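Local coordinates for protein urocanate hydratase (Paenibacillus sp. Soil724D2, PDB 7NED) that adds water to thiourocanate, and probably urocanate, using bound NAD+, as a step in the bacterial breakdown of ergothioneine, at residues Val41-Ala46 / Ser256-Val261; Ala124-Tyr129 / Thr477-Gly482; Gly314-Ser319 / Met440-Ile445. All coordinates share one frame; numbering follows the deposited sequence.

Interaction 1: Val41-Ala46 / Ser256-Val261; sequences VYAALA and SAHDLV. With NAD (nicotinamide-adenine-dinucleotide), chain C; URO ((2E)-3-(1H-imidazol-4-yl)acrylic acid), chain B.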
loop_
_atom_site.group_PDB
_atom_site.type_symbol
_atom_site.label_atom_id
_atom_site.label_comp_id
_atom_site.label_asym_id
_atom_site.label_seq_id
_atom_site.Cartn_x
_atom_site.Cartn_y
_atom_site.Cartn_z
ATOM N N VAL A 41 6.805 -4.372 21.361
ATOM C CA VAL A 41 8.241 -4.133 21.232
ATOM C C VAL A 41 8.615 -2.714 21.671
ATOM O O VAL A 41 9.551 -2.518 22.457
ATOM C CB VAL A 41 8.697 -4.430 19.785
ATOM C CG1 VAL A 41 10.213 -4.194 19.631
ATOM C CG2 VAL A 41 8.311 -5.873 19.396
ATOM N N TYR A 42 7.884 -1.700 21.207
ATOM C CA TYR A 42 8.233 -0.326 21.528
ATOM C C TYR A 42 7.054 0.568 21.154
ATOM O O TYR A 42 6.008 0.090 20.670
ATOM C CB TYR A 42 9.542 0.060 20.822
ATOM C CG TYR A 42 9.432 0.276 19.331
ATOM C CD1 TYR A 42 9.359 -0.783 18.456
ATOM C CD2 TYR A 42 9.396 1.560 18.812
ATOM C CE1 TYR A 42 9.279 -0.577 17.057
ATOM C CE2 TYR A 42 9.294 1.784 17.448
ATOM C CZ TYR A 42 9.238 0.690 16.577
ATOM O OH TYR A 42 9.169 0.903 15.229
ATOM N N ALA A 43 7.204 1.866 21.404
ATOM C CA ALA A 43 6.210 2.855 20.953
ATOM C C ALA A 43 4.806 2.529 21.466
ATOM O O ALA A 43 3.794 2.730 20.775
ATOM C CB ALA A 43 6.214 2.976 19.437
ATOM N N ALA A 44 4.748 1.986 22.678
ATOM C CA ALA A 44 3.525 1.835 23.471
ATOM C C ALA A 44 2.658 0.672 23.014
ATOM O O ALA A 44 2.112 -0.073 23.841
ATOM C CB ALA A 44 2.687 3.117 23.457
ATOM N N LEU A 45 2.492 0.509 21.701
ATOM C CA LEU A 45 1.643 -0.589 21.250
ATOM C C LEU A 45 2.116 -1.189 19.924
ATOM O O LEU A 45 1.326 -1.859 19.248
ATOM C CB LEU A 45 0.192 -0.114 21.168
ATOM C CG LEU A 45 -0.154 0.842 20.027
ATOM C CD1 LEU A 45 -1.704 0.899 19.869
ATOM C CD2 LEU A 45 0.420 2.277 20.244
ATOM N N ALA A 46 3.387 -1.007 19.563
ATOM C CA ALA A 46 3.917 -1.620 18.352
ATOM C C ALA A 46 4.220 -3.075 18.665
ATOM O O ALA A 46 5.043 -3.362 19.526
ATOM C CB ALA A 46 5.159 -0.884 17.866
ATOM N N SER A 256 5.546 8.993 24.055
ATOM C CA SER A 256 4.644 8.321 23.166
ATOM C C SER A 256 3.383 9.188 22.885
ATOM O O SER A 256 2.333 8.764 23.146
ATOM C CB SER A 256 4.256 6.973 23.744
ATOM O OG SER A 256 3.822 7.133 25.066
ATOM N N ALA A 257 3.550 10.383 22.329
ATOM C CA ALA A 257 2.490 11.299 22.040
ATOM C C ALA A 257 1.620 10.847 20.896
ATOM O O ALA A 257 0.598 11.370 20.702
ATOM C CB ALA A 257 3.009 12.700 21.804
ATOM N N HIS A 258 2.052 9.865 20.157
ATOM C CA HIS A 258 1.228 9.372 19.053
ATOM C C HIS A 258 0.007 8.603 19.526
ATOM O O HIS A 258 -0.893 8.332 18.715
ATOM C CB HIS A 258 2.060 8.449 18.159
ATOM C CG HIS A 258 2.474 7.174 18.833
ATOM N ND1 HIS A 258 3.466 7.130 19.794
ATOM C CD2 HIS A 258 2.035 5.899 18.683
ATOM C CE1 HIS A 258 3.611 5.884 20.214
ATOM N NE2 HIS A 258 2.761 5.118 19.547
ATOM N N ASP A 259 -0.034 8.185 20.786
ATOM C CA ASP A 259 -1.161 7.374 21.233
ATOM C C ASP A 259 -1.628 7.849 22.596
ATOM O O ASP A 259 -0.902 7.732 23.592
ATOM C CB ASP A 259 -0.827 5.891 21.254
ATOM C CG ASP A 259 -2.105 5.037 21.306
ATOM O OD1 ASP A 259 -2.613 4.860 22.424
ATOM O OD2 ASP A 259 -2.658 4.651 20.227
ATOM N N LEU A 260 -2.844 8.397 22.616
ATOM C CA LEU A 260 -3.443 8.975 23.808
ATOM C C LEU A 260 -4.105 7.932 24.689
ATOM O O LEU A 260 -4.606 8.276 25.766
ATOM C CB LEU A 260 -4.467 10.045 23.410
ATOM C CG LEU A 260 -4.001 11.121 22.416
ATOM C CD1 LEU A 260 -5.062 12.213 22.190
ATOM C CD2 LEU A 260 -2.667 11.702 22.857
ATOM N N VAL A 261 -4.133 6.671 24.273
ATOM C CA VAL A 261 -4.720 5.636 25.097
ATOM C C VAL A 261 -3.644 4.800 25.769
ATOM O O VAL A 261 -3.738 4.488 26.955
ATOM C CB VAL A 261 -5.670 4.751 24.256
ATOM C CG1 VAL A 261 -6.064 3.522 25.054
ATOM C CG2 VAL A 261 -6.864 5.549 23.745
HETATM P PA NAD C . 7.740 4.006 24.473
HETATM O O1A NAD C . 6.228 4.082 24.668
HETATM O O2A NAD C . 8.589 2.829 24.733
HETATM O O5B NAD C . 8.293 5.091 25.652
HETATM C C5B NAD C . 7.559 6.244 25.753
HETATM C C4B NAD C . 8.080 6.907 27.110
HETATM O O4B NAD C . 7.416 8.101 27.419
HETATM C C3B NAD C . 7.699 5.850 28.196
HETATM O O3B NAD C . 8.785 5.576 28.980
HETATM C C2B NAD C . 6.592 6.589 29.010
HETATM O O2B NAD C . 6.666 6.352 30.368
HETATM C C1B NAD C . 7.066 8.026 28.815
HETATM N N9A NAD C . 6.019 9.038 28.963
HETATM C C8A NAD C . 4.687 9.001 28.564
HETATM N N7A NAD C . 4.027 10.093 28.861
HETATM C C5A NAD C . 4.970 10.915 29.463
HETATM C C6A NAD C . 4.895 12.213 30.016
HETATM N N6A NAD C . 3.744 12.923 29.996
HETATM N N1A NAD C . 6.006 12.786 30.558
HETATM C C2A NAD C . 7.122 12.014 30.574
HETATM N N3A NAD C . 7.341 10.780 30.095
HETATM C C4A NAD C . 6.226 10.254 29.544
HETATM O O3 NAD C . 7.850 4.775 23.111
HETATM P PN NAD C . 9.215 4.747 22.288
HETATM O O1N NAD C . 9.596 3.549 21.469
HETATM O O2N NAD C . 10.250 5.492 23.106
HETATM O O5D NAD C . 8.938 5.887 21.025
HETATM C C5D NAD C . 8.559 7.188 21.505
HETATM C C4D NAD C . 8.189 8.045 20.325
HETATM O O4D NAD C . 9.174 7.975 19.311
HETATM C C3D NAD C . 6.903 7.282 19.711
HETATM O O3D NAD C . 5.896 8.207 19.320
HETATM C C2D NAD C . 7.470 6.568 18.429
HETATM O O2D NAD C . 6.623 6.510 17.356
HETATM C C1D NAD C . 8.412 7.780 18.144
HETATM N N1N NAD C . 9.324 7.684 16.995
HETATM C C2N NAD C . 8.627 7.752 15.805
HETATM C C3N NAD C . 9.291 7.751 14.588
HETATM C C7N NAD C . 8.416 7.766 13.327
HETATM O O7N NAD C . 8.785 8.204 12.238
HETATM N N7N NAD C . 7.163 7.183 13.421
HETATM C C4N NAD C . 10.691 7.703 14.634
HETATM C C5N NAD C . 11.352 7.654 15.861
HETATM C C6N NAD C . 10.645 7.664 17.075
HETATM O OAA URO B . 14.856 1.917 14.933
HETATM C CAI URO B . 13.751 1.245 15.087
HETATM O OAB URO B . 13.722 0.090 15.249
HETATM C CAC URO B . 12.461 1.951 15.021
HETATM C CAD URO B . 12.436 3.242 14.814
HETATM C CAJ URO B . 11.115 3.750 14.786
HETATM C CAF URO B . 10.713 5.049 14.888
HETATM N NAH URO B . 9.351 5.130 15.004
HETATM C CAE URO B . 8.937 3.884 14.963
HETATM N NAG URO B . 9.962 3.013 14.835
#
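The imidazole of H258 stands between the A43 loop and the nicotinamide ribose of NAD. One face meets D259 CB, 3.8 Å above the H258 ring plane and offset toward the rim. The opposite face meets the ribose oxygen O2D of NAD, also offset. At the edge, close to the ring plane, sits the carbonyl of A43. The Y42 ring has A46 CB over one face. NAD O1N and the imidazole of urocanate lie at its edge, and Y129 stacks with it.

H258 NE2 donates to A43 O at 2.9 Å. The bond is bent, 131° at the hydrogen, and the donor stands above the carbonyl plane. H258 ND1 makes a weak bond to NAD O3D at 2.7 Å. H258 CG lies between its own backbone N and carbonyl carbon (chi1 67°). From there the two bonds tie the ring to backbone on one side and cofactor on the other, and they limit its rotation.

L45 slides past H258 in the opposite direction, and L45 CD2 is 3.7 Å from H258 NE2. L45 CD2 also lies 3.9 Å from D259 OD2, whose hydrogen bond goes to Y109. D259 OD1 accepts from V261 N, an Asx turn that holds the carboxylate. A44 CB rests on S256 CB at 4.2 Å.

The A43 N-H gives NAD O1N a 2.9 Å hydrogen bond, so the loop holds a phosphate while H258 reaches the ribose with its weak bond. Segment 256-261 follows strand 250-251 of the parallel sheet. The arrangement belongs to the NAD site of a urocanase, where a loop of the Rossmann-like domain and one of the N-terminal domain close around the dinucleotide.

Interaction 2: Ala124-Tyr129 / Thr477-Gly482; sequences AAAWQY and TIHSGG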
loop_
_atom_site.group_PDB
_atom_site.type_symbol
_atom_site.label_atom_id
_atom_site.label_comp_id
_atom_site.label_asym_id
_atom_site.label_seq_id
_atom_site.Cartn_x
_atom_site.Cartn_y
_atom_site.Cartn_z
ATOM N N ALA A 124 8.661 -3.258 14.561
ATOM C CA ALA A 124 8.225 -4.280 15.522
ATOM C C ALA A 124 7.692 -5.517 14.804
ATOM O O ALA A 124 8.189 -6.634 15.001
ATOM C CB ALA A 124 7.154 -3.719 16.464
ATOM N N ALA A 125 6.667 -5.341 13.970
ATOM C CA ALA A 125 6.039 -6.524 13.385
ATOM C C ALA A 125 6.873 -7.150 12.287
ATOM O O ALA A 125 6.581 -8.286 11.881
ATOM C CB ALA A 125 4.663 -6.193 12.845
ATOM N N ALA A 126 7.886 -6.443 11.785
ATOM C CA ALA A 126 8.813 -7.026 10.833
ATOM C C ALA A 126 10.092 -7.529 11.495
ATOM O O ALA A 126 10.956 -8.068 10.799
ATOM C CB ALA A 126 9.148 -6.008 9.739
ATOM N N TRP A 127 10.239 -7.324 12.809
ATOM C CA TRP A 127 11.226 -7.986 13.667
ATOM C C TRP A 127 12.568 -7.335 13.330
ATOM O O TRP A 127 13.605 -8.011 13.246
ATOM C CB TRP A 127 11.285 -9.466 13.325
ATOM C CG TRP A 127 9.955 -10.125 13.542
ATOM C CD1 TRP A 127 8.836 -9.630 14.177
ATOM C CD2 TRP A 127 9.481 -11.160 12.682
ATOM N NE1 TRP A 127 7.727 -10.431 13.883
ATOM C CE2 TRP A 127 8.109 -11.369 12.959
ATOM C CE3 TRP A 127 10.109 -11.972 11.731
ATOM C CZ2 TRP A 127 7.366 -12.363 12.327
ATOM C CZ3 TRP A 127 9.358 -12.985 11.109
ATOM C CH2 TRP A 127 8.006 -13.161 11.407
ATOM N N GLN A 128 12.569 -6.025 13.087
ATOM C CA GLN A 128 13.792 -5.355 12.637
ATOM C C GLN A 128 14.376 -4.423 13.693
ATOM O O GLN A 128 15.375 -3.736 13.433
ATOM C CB GLN A 128 13.525 -4.602 11.306
ATOM C CG GLN A 128 13.149 -5.585 10.205
ATOM C CD GLN A 128 12.464 -4.975 8.966
ATOM O OE1 GLN A 128 11.800 -3.920 9.019
ATOM N NE2 GLN A 128 12.581 -5.695 7.843
ATOM N N TYR A 129 13.753 -4.394 14.870
ATOM C CA TYR A 129 14.158 -3.579 15.989
ATOM C C TYR A 129 15.368 -4.227 16.624
ATOM O O TYR A 129 15.426 -5.462 16.722
ATOM C CB TYR A 129 12.987 -3.515 16.953
ATOM C CG TYR A 129 13.161 -2.697 18.185
ATOM C CD1 TYR A 129 13.034 -1.323 18.143
ATOM C CD2 TYR A 129 13.375 -3.310 19.403
ATOM C CE1 TYR A 129 13.173 -0.569 19.308
ATOM C CE2 TYR A 129 13.517 -2.567 20.567
ATOM C CZ TYR A 129 13.410 -1.187 20.498
ATOM O OH TYR A 129 13.551 -0.415 21.619
ATOM N N THR A 477 8.145 -5.892 4.027
ATOM C CA THR A 477 6.949 -5.513 4.765
ATOM C C THR A 477 6.449 -4.152 4.298
ATOM O O THR A 477 7.239 -3.290 3.915
ATOM C CB THR A 477 7.219 -5.490 6.281
ATOM O OG1 THR A 477 5.984 -5.298 6.978
ATOM C CG2 THR A 477 8.208 -4.356 6.684
ATOM N N ILE A 478 5.130 -3.972 4.342
ATOM C CA ILE A 478 4.482 -2.672 4.207
ATOM C C ILE A 478 3.634 -2.432 5.450
ATOM O O ILE A 478 2.758 -3.239 5.781
ATOM C CB ILE A 478 3.605 -2.594 2.952
ATOM C CG1 ILE A 478 4.460 -2.824 1.715
ATOM C CG2 ILE A 478 2.938 -1.228 2.909
ATOM C CD1 ILE A 478 3.615 -3.034 0.409
ATOM N N HIS A 479 3.878 -1.310 6.129
ATOM C CA HIS A 479 3.126 -0.950 7.330
ATOM C C HIS A 479 2.380 0.349 7.101
ATOM O O HIS A 479 2.843 1.194 6.333
ATOM C CB HIS A 479 4.060 -0.722 8.536
ATOM C CG HIS A 479 4.741 -1.965 9.020
ATOM N ND1 HIS A 479 5.480 -1.993 10.180
ATOM C CD2 HIS A 479 4.799 -3.214 8.500
ATOM C CE1 HIS A 479 5.958 -3.218 10.356
ATOM N NE2 HIS A 479 5.550 -3.979 9.358
ATOM N N SER A 480 1.253 0.538 7.802
ATOM C CA SER A 480 0.681 1.880 7.909
ATOM C C SER A 480 0.435 2.195 9.384
ATOM O O SER A 480 0.550 1.331 10.267
ATOM C CB SER A 480 -0.616 2.038 7.085
ATOM O OG SER A 480 -0.345 1.933 5.687
ATOM N N GLY A 481 0.128 3.459 9.653
ATOM C CA GLY A 481 0.043 3.910 11.030
ATOM C C GLY A 481 -1.138 3.301 11.772
ATOM O O GLY A 481 -2.214 3.073 11.226
ATOM N N GLY A 482 -0.916 3.058 13.064
ATOM C CA GLY A 482 -1.964 2.668 13.978
ATOM C C GLY A 482 -1.979 3.621 15.159
ATOM O O GLY A 482 -1.112 4.510 15.288
#
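A126, in the type I turn from A124 to W127, comes nearest to T477 of strand 475-480, with the A126 and T477 CA atoms 6.5 Å apart. The turn is closed by W127 N bonding to A124 O.

The side chains of T477 and H479 both point at this turn. A126 CB touches the T477 methyl CG2 at 3.6 Å. With T477 OG1 anti to the backbone N (chi1 -172°), CG2 falls between the backbone N and the carbonyl carbon, where it meets A126. T477 OG1 makes a weak bond to M93 O on the neighbouring strand 91-95.

H479 meets the turn with its CE1 and NE2 end. H479 CE1 is 4.0 Å from A126 N, which lies at the ring edge near its plane. H479 CE1 is also 4.1 Å from A125 CB. H479 NE2 lies 4.1 Å from A126 CB. The other nitrogen, ND1, is bonded to G121 O, just ahead of the turn. This bond helps set the turn of the ring. An alanine at H479 would probably leave G121 O without this partner and open a gap beside A125 and A126.

Q128 adds a looser contact, with Q128 OE1 4.3 Å from T477 CG2. Its polar end is occupied elsewhere: OE1 bonds to H434 and NE2 to T495. I478 packs on L462 of the second subunit.

Across the contact itself, alanine methyls meet the T477 methyl and the CE1-NE2 end of the H479 ring. The buried polar ends of H479 and Q128 find their bonds around it. Close packing and these flanking hydrogen bonds probably place the loop together. The backbone O of Q128 bonds to R352, which in turn holds urocanate. This is consistent with the Q128 backbone helping to position R352.

Interaction 3: Gly314-Ser319 / Met440-Ile445; sequences GNNIRS and MTHPNI. With NAD (nicotinamide-adenine-dinucleotide), chain C.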
loop_
_atom_site.group_PDB
_atom_site.type_symbol
_atom_site.label_atom_id
_atom_site.label_comp_id
_atom_site.label_asym_id
_atom_site.label_seq_id
_atom_site.Cartn_x
_atom_site.Cartn_y
_atom_site.Cartn_z
ATOM N N GLY A 314 9.598 13.265 15.894
ATOM C CA GLY A 314 8.931 12.261 15.105
ATOM C C GLY A 314 7.910 11.490 15.900
ATOM O O GLY A 314 7.846 10.280 15.771
ATOM N N ASN A 315 7.125 12.143 16.747
ATOM C CA ASN A 315 6.124 11.402 17.501
ATOM C C ASN A 315 4.739 12.008 17.363
ATOM O O ASN A 315 3.898 11.780 18.229
ATOM C CB ASN A 315 6.515 11.289 18.971
ATOM C CG ASN A 315 6.671 12.661 19.660
ATOM O OD1 ASN A 315 6.647 13.704 18.994
ATOM N ND2 ASN A 315 6.870 12.654 20.980
ATOM N N ASN A 316 4.462 12.732 16.263
ATOM C CA ASN A 316 3.178 13.443 16.115
ATOM C C ASN A 316 2.808 14.311 17.292
ATOM O O ASN A 316 1.623 14.554 17.524
ATOM C CB ASN A 316 2.016 12.494 15.784
ATOM C CG ASN A 316 1.927 12.142 14.305
ATOM O OD1 ASN A 316 2.893 11.815 13.627
ATOM N ND2 ASN A 316 0.682 12.095 13.846
ATOM N N ILE A 317 3.800 14.863 18.001
ATOM C CA ILE A 317 3.393 15.670 19.137
ATOM C C ILE A 317 2.750 16.969 18.643
ATOM O O ILE A 317 1.802 17.460 19.260
ATOM C CB ILE A 317 4.557 15.937 20.105
ATOM C CG1 ILE A 317 3.983 16.518 21.407
ATOM C CG2 ILE A 317 5.500 16.921 19.457
ATOM C CD1 ILE A 317 4.980 16.656 22.591
ATOM N N ARG A 318 3.212 17.527 17.502
ATOM C CA ARG A 318 2.617 18.776 17.029
ATOM C C ARG A 318 1.215 18.526 16.502
ATOM O O ARG A 318 0.297 19.320 16.757
ATOM C CB ARG A 318 3.481 19.430 15.943
ATOM C CG ARG A 318 4.866 19.933 16.430
ATOM C CD ARG A 318 5.757 20.220 15.219
ATOM N NE ARG A 318 5.760 19.058 14.341
ATOM C CZ ARG A 318 5.990 19.101 13.031
ATOM N NH1 ARG A 318 6.267 20.251 12.444
ATOM N NH2 ARG A 318 5.905 17.992 12.290
ATOM N N SER A 319 1.034 17.420 15.761
ATOM C CA SER A 319 -0.295 17.049 15.296
ATOM C C SER A 319 -1.261 16.937 16.463
ATOM O O SER A 319 -2.365 17.483 16.410
ATOM C CB SER A 319 -0.244 15.732 14.507
ATOM O OG SER A 319 0.721 15.800 13.469
ATOM N N MET A 440 9.196 5.576 3.356
ATOM C CA MET A 440 8.338 6.216 4.273
ATOM C C MET A 440 7.616 7.455 3.753
ATOM O O MET A 440 8.223 8.345 3.239
ATOM C CB MET A 440 9.155 6.551 5.477
ATOM C CG MET A 440 8.626 7.586 6.356
ATOM S SD MET A 440 7.380 6.851 7.331
ATOM C CE MET A 440 8.298 6.263 8.691
ATOM N N THR A 441 6.338 7.469 3.977
ATOM C CA THR A 441 5.530 8.608 3.630
ATOM C C THR A 441 4.795 8.998 4.891
ATOM O O THR A 441 4.110 8.209 5.440
ATOM C CB THR A 441 4.539 8.322 2.486
ATOM O OG1 THR A 441 5.231 7.994 1.312
ATOM C CG2 THR A 441 3.652 9.475 2.270
ATOM N N HIS A 442 5.001 10.228 5.316
ATOM C CA HIS A 442 4.387 10.800 6.469
ATOM C C HIS A 442 4.543 12.306 6.422
ATOM O O HIS A 442 5.559 12.780 6.746
ATOM C CB HIS A 442 5.046 10.283 7.712
ATOM C CG HIS A 442 4.314 10.607 8.967
ATOM N ND1 HIS A 442 3.619 11.760 9.147
ATOM C CD2 HIS A 442 4.197 9.926 10.116
ATOM C CE1 HIS A 442 3.123 11.789 10.355
ATOM N NE2 HIS A 442 3.448 10.679 10.960
ATOM N N PRO A 443 3.484 12.991 6.012
ATOM C CA PRO A 443 3.418 14.432 5.829
ATOM C C PRO A 443 3.813 15.243 7.060
ATOM O O PRO A 443 4.107 16.372 6.896
ATOM C CB PRO A 443 1.968 14.677 5.414
ATOM C CG PRO A 443 1.481 13.388 4.941
ATOM C CD PRO A 443 2.176 12.385 5.779
ATOM N N ASN A 444 3.806 14.669 8.240
ATOM C CA ASN A 444 4.273 15.443 9.391
ATOM C C ASN A 444 5.502 14.815 10.025
ATOM O O ASN A 444 5.877 15.186 11.147
ATOM C CB ASN A 444 3.153 15.619 10.425
ATOM C CG ASN A 444 1.973 16.372 9.863
ATOM O OD1 ASN A 444 2.129 17.210 8.981
ATOM N ND2 ASN A 444 0.791 16.069 10.351
ATOM N N ILE A 445 6.158 13.888 9.330
ATOM C CA ILE A 445 7.458 13.414 9.776
ATOM C C ILE A 445 8.334 13.347 8.536
ATOM O O ILE A 445 8.801 14.378 8.039
ATOM C CB ILE A 445 7.365 12.059 10.528
ATOM C CG1 ILE A 445 6.484 12.190 11.761
ATOM C CG2 ILE A 445 8.748 11.561 10.976
ATOM C CD1 ILE A 445 6.449 10.950 12.642
HETATM P PA NAD C . 7.740 4.006 24.473
HETATM O O1A NAD C . 6.228 4.082 24.668
HETATM O O2A NAD C . 8.589 2.829 24.733
HETATM O O5B NAD C . 8.293 5.091 25.652
HETATM C C5B NAD C . 7.559 6.244 25.753
HETATM C C4B NAD C . 8.080 6.907 27.110
HETATM O O4B NAD C . 7.416 8.101 27.419
HETATM C C3B NAD C . 7.699 5.850 28.196
HETATM O O3B NAD C . 8.785 5.576 28.980
HETATM C C2B NAD C . 6.592 6.589 29.010
HETATM O O2B NAD C . 6.666 6.352 30.368
HETATM C C1B NAD C . 7.066 8.026 28.815
HETATM N N9A NAD C . 6.019 9.038 28.963
HETATM C C8A NAD C . 4.687 9.001 28.564
HETATM N N7A NAD C . 4.027 10.093 28.861
HETATM C C5A NAD C . 4.970 10.915 29.463
HETATM C C6A NAD C . 4.895 12.213 30.016
HETATM N N6A NAD C . 3.744 12.923 29.996
HETATM N N1A NAD C . 6.006 12.786 30.558
HETATM C C2A NAD C . 7.122 12.014 30.574
HETATM N N3A NAD C . 7.341 10.780 30.095
HETATM C C4A NAD C . 6.226 10.254 29.544
HETATM O O3 NAD C . 7.850 4.775 23.111
HETATM P PN NAD C . 9.215 4.747 22.288
HETATM O O1N NAD C . 9.596 3.549 21.469
HETATM O O2N NAD C . 10.250 5.492 23.106
HETATM O O5D NAD C . 8.938 5.887 21.025
HETATM C C5D NAD C . 8.559 7.188 21.505
HETATM C C4D NAD C . 8.189 8.045 20.325
HETATM O O4D NAD C . 9.174 7.975 19.311
HETATM C C3D NAD C . 6.903 7.282 19.711
HETATM O O3D NAD C . 5.896 8.207 19.320
HETATM C C2D NAD C . 7.470 6.568 18.429
HETATM O O2D NAD C . 6.623 6.510 17.356
HETATM C C1D NAD C . 8.412 7.780 18.144
HETATM N N1N NAD C . 9.324 7.684 16.995
HETATM C C2N NAD C . 8.627 7.752 15.805
HETATM C C3N NAD C . 9.291 7.751 14.588
HETATM C C7N NAD C . 8.416 7.766 13.327
HETATM O O7N NAD C . 8.785 8.204 12.238
HETATM N N7N NAD C . 7.163 7.183 13.421
HETATM C C4N NAD C . 10.691 7.703 14.634
HETATM C C5N NAD C . 11.352 7.654 15.861
HETATM C C6N NAD C . 10.645 7.664 17.075
HETATM O O HOH W 1 5.488 14.336 14.217
#
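H442 and N316 reach toward each other tip to tip, with ring and amide planes 66° apart. H442 NE2 donates a weak, bent hydrogen bond to N316 OD1 at 3.0 Å. On its other side, H442 ND1 accepts from N444 N at 3.1 Å, so the ring is held at both nitrogens. One water bridges the segments. It accepts weakly from N316 N and donates to N444 O at 3.2 Å.

N316 occupies the N-cap position of helix 317-323, although its side chain makes no capping bond. This helix follows strand 309-312 of the Rossmann-like sheet. Across the contact, a type I turn from H442 to I445 follows strand 428-441, so the contact joins the NAD-binding domain to the C-terminal domain.

R318 forms salt bridges to E448 and D312, and R318 NH2 lies 3.0 Å from N444 O.

Van der Waals contacts centre on I445. I445 CG1 lies over the centre of the H442 ring, 3.5 Å above the plane. I445 CD1 meets G314 O at 3.5 Å, while I445 CG2 is 3.6 Å from the NAD carboxamide oxygen O7N. W102 of the second subunit packs on P443 and N444.

How the interactions relate
The three interactions surround the bound NAD and urocanate. The centres of interactions 1 and 2 lie about 13 Å apart. Those of interactions 1 and 3 are about 14 Å apart, and those of interactions 2 and 3 about 16 Å. Interactions 1 and 2 cross along the chain and touch through V41 and Y42 against Y129 and A124. Interaction 1 closes before interaction 3 opens, and A257 and H258 pack on N315; both touch NAD. Interaction 3 is nested within the loop closed by interaction 2. These two do not touch, but both reach the mixed sheet that holds strands 428-441 and 475-480. Together the three contacts join the N-terminal, Rossmann-like and C-terminal domains pairwise around one active site.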